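Local coordinates for protein putative peptidase (Parabacteroides merdae, PDB 4L8K) that is a putative peptidase of family S41 and probably hydrolyses peptide bonds as a serine-type protease, though its substrates are not known, at residues A[52-57]-A[73-78]. Numbering follows the deposited sequence.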
# COMPACT_ATOMS: atom_id res chain seq x y z
N GLU A 52 -8.15 -18.41 25.24
CA GLU A 52 -9.58 -18.21 25.00
C GLU A 52 -9.88 -16.71 24.86
O GLU A 52 -10.64 -16.31 23.97
CB GLU A 52 -10.40 -18.83 26.14
CG GLU A 52 -10.27 -20.35 26.18
CD GLU A 52 -10.61 -21.03 27.50
OE1 GLU A 52 -10.80 -20.33 28.52
OE2 GLU A 52 -10.65 -22.28 27.52
N LEU A 53 -9.28 -15.88 25.74
CA LEU A 53 -9.42 -14.43 25.72
C LEU A 53 -8.86 -13.89 24.39
O LEU A 53 -9.51 -13.07 23.75
CB LEU A 53 -8.69 -13.78 26.94
CG LEU A 53 -8.69 -12.23 26.96
CD1 LEU A 53 -10.09 -11.67 27.18
CD2 LEU A 53 -7.73 -11.68 27.99
N PHE A 54 -7.67 -14.37 23.99
CA PHE A 54 -7.03 -13.93 22.76
C PHE A 54 -7.92 -14.24 21.53
O PHE A 54 -8.09 -13.37 20.66
CB PHE A 54 -5.61 -14.54 22.60
CG PHE A 54 -4.86 -13.97 21.40
CD1 PHE A 54 -5.04 -14.50 20.14
CD2 PHE A 54 -4.01 -12.87 21.54
CE1 PHE A 54 -4.41 -13.93 19.04
CE2 PHE A 54 -3.36 -12.31 20.42
CZ PHE A 54 -3.56 -12.86 19.19
N ASP A 55 -8.51 -15.44 21.48
CA ASP A 55 -9.39 -15.80 20.36
C ASP A 55 -10.63 -14.92 20.27
O ASP A 55 -10.97 -14.47 19.17
CB ASP A 55 -9.81 -17.27 20.47
CG ASP A 55 -8.73 -18.24 20.04
OD1 ASP A 55 -7.66 -17.78 19.54
OD2 ASP A 55 -8.96 -19.46 20.15
N ILE A 56 -11.30 -14.65 21.41
CA ILE A 56 -12.52 -13.85 21.45
C ILE A 56 -12.21 -12.36 21.12
O ILE A 56 -12.97 -11.75 20.36
CB ILE A 56 -13.25 -14.05 22.81
CG1 ILE A 56 -14.03 -15.41 22.82
CG2 ILE A 56 -14.14 -12.88 23.22
CD1 ILE A 56 -15.12 -15.62 21.74
N LEU A 57 -11.11 -11.81 21.66
CA LEU A 57 -10.76 -10.43 21.39
C LEU A 57 -10.32 -10.23 19.94
O LEU A 57 -10.62 -9.19 19.34
CB LEU A 57 -9.71 -9.91 22.40
CG LEU A 57 -10.16 -9.74 23.87
CD1 LEU A 57 -9.11 -8.94 24.68
CD2 LEU A 57 -11.55 -9.10 23.97
N SER A 73 0.07 -10.74 20.86
CA SER A 73 0.51 -11.31 22.12
C SER A 73 1.87 -11.95 21.85
O SER A 73 2.38 -11.85 20.73
CB SER A 73 -0.50 -12.33 22.66
OG SER A 73 -0.51 -13.53 21.89
N SER A 74 2.44 -12.62 22.85
CA SER A 74 3.72 -13.27 22.71
C SER A 74 3.57 -14.66 22.06
O SER A 74 4.56 -15.24 21.65
CB SER A 74 4.40 -13.35 24.06
OG SER A 74 4.95 -12.08 24.36
N PHE A 75 2.33 -15.16 21.91
CA PHE A 75 2.06 -16.49 21.33
C PHE A 75 1.37 -16.42 19.96
O PHE A 75 1.47 -17.39 19.21
CB PHE A 75 1.21 -17.36 22.28
CG PHE A 75 -0.03 -16.70 22.86
CD1 PHE A 75 -1.26 -16.79 22.21
CD2 PHE A 75 0.03 -16.03 24.09
CE1 PHE A 75 -2.41 -16.21 22.76
CE2 PHE A 75 -1.12 -15.43 24.63
CZ PHE A 75 -2.33 -15.53 23.96
N ASP A 76 0.67 -15.31 19.64
CA ASP A 76 -0.01 -15.18 18.34
C ASP A 76 -0.31 -13.74 17.99
O ASP A 76 -0.18 -12.84 18.81
CB ASP A 76 -1.34 -16.00 18.29
CG ASP A 76 -1.80 -16.41 16.88
OD1 ASP A 76 -1.07 -16.13 15.90
OD2 ASP A 76 -2.88 -17.01 16.76
N MSE A 77 -0.71 -13.55 16.74
CA MSE A 77 -1.16 -12.29 16.20
C MSE A 77 -2.49 -12.55 15.48
O MSE A 77 -2.57 -13.44 14.62
CB MSE A 77 -0.13 -11.69 15.24
CG MSE A 77 -0.53 -10.30 14.77
SE MSE A 77 0.70 -9.58 13.48
CE MSE A 77 0.20 -10.53 12.07
N SER A 78 -3.53 -11.83 15.89
CA SER A 78 -4.84 -11.96 15.25
C SER A 78 -4.81 -11.15 13.96
O SER A 78 -4.07 -10.18 13.85
CB SER A 78 -5.97 -11.51 16.17
OG SER A 78 -6.21 -10.12 16.10
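The ring of Phe54 reaches out from helix 50-61 and turns a face to the edge of the Phe75 ring, a worked example of how one aromatic side chain can join a helix to an irregular loop. The pair is an offset edge-to-face stack, with planes at 64° and centroids 5.1 Å apart; CE1 of Phe75 comes to 3.6 Å from CG of Phe54. Because CG of Phe54 stands anti to its own N (chi1 -173°), the ring is carried away from the helix and into the bend of the 73-78 loop. Its far end meets mainly backbone: CZ lies 3.4 Å from the carbonyl O of Asp76, while N of Ser78 sits near the ring plane, at the edge, 3.5 Å from CZ. CB of Asp76 and CB of Ser78 add apolar contacts at CE1.

On the CE2 side comes Ser73, whose OG, 3.4 Å from CE2 of Phe54, also lies over the centre of one face of the Phe75 ring. That hydroxyl accepts from N of Phe75 and, at 3.1 Å, from N of Asp76, which, with the backbone bond from Ser73 N to Asp76 O, holds the turn that carries Phe75. No hydrogen bond joins the two segments, so the contact rests on the Phe54 ring; an alanine here would probably take from the Phe75 edge the ring face it packs on, leaving Tyr51 as its other aromatic neighbour, and open a gap inside the bend. Trp261, from a loop, meets Phe54 edge-to-face, and Leu71 links it to strand 70-72 of a three-stranded antiparallel sheet. The loop thus combines an ST turn and an ST motif at Ser73, packed against the side of helix 50-61 through an offset edge-to-face pair.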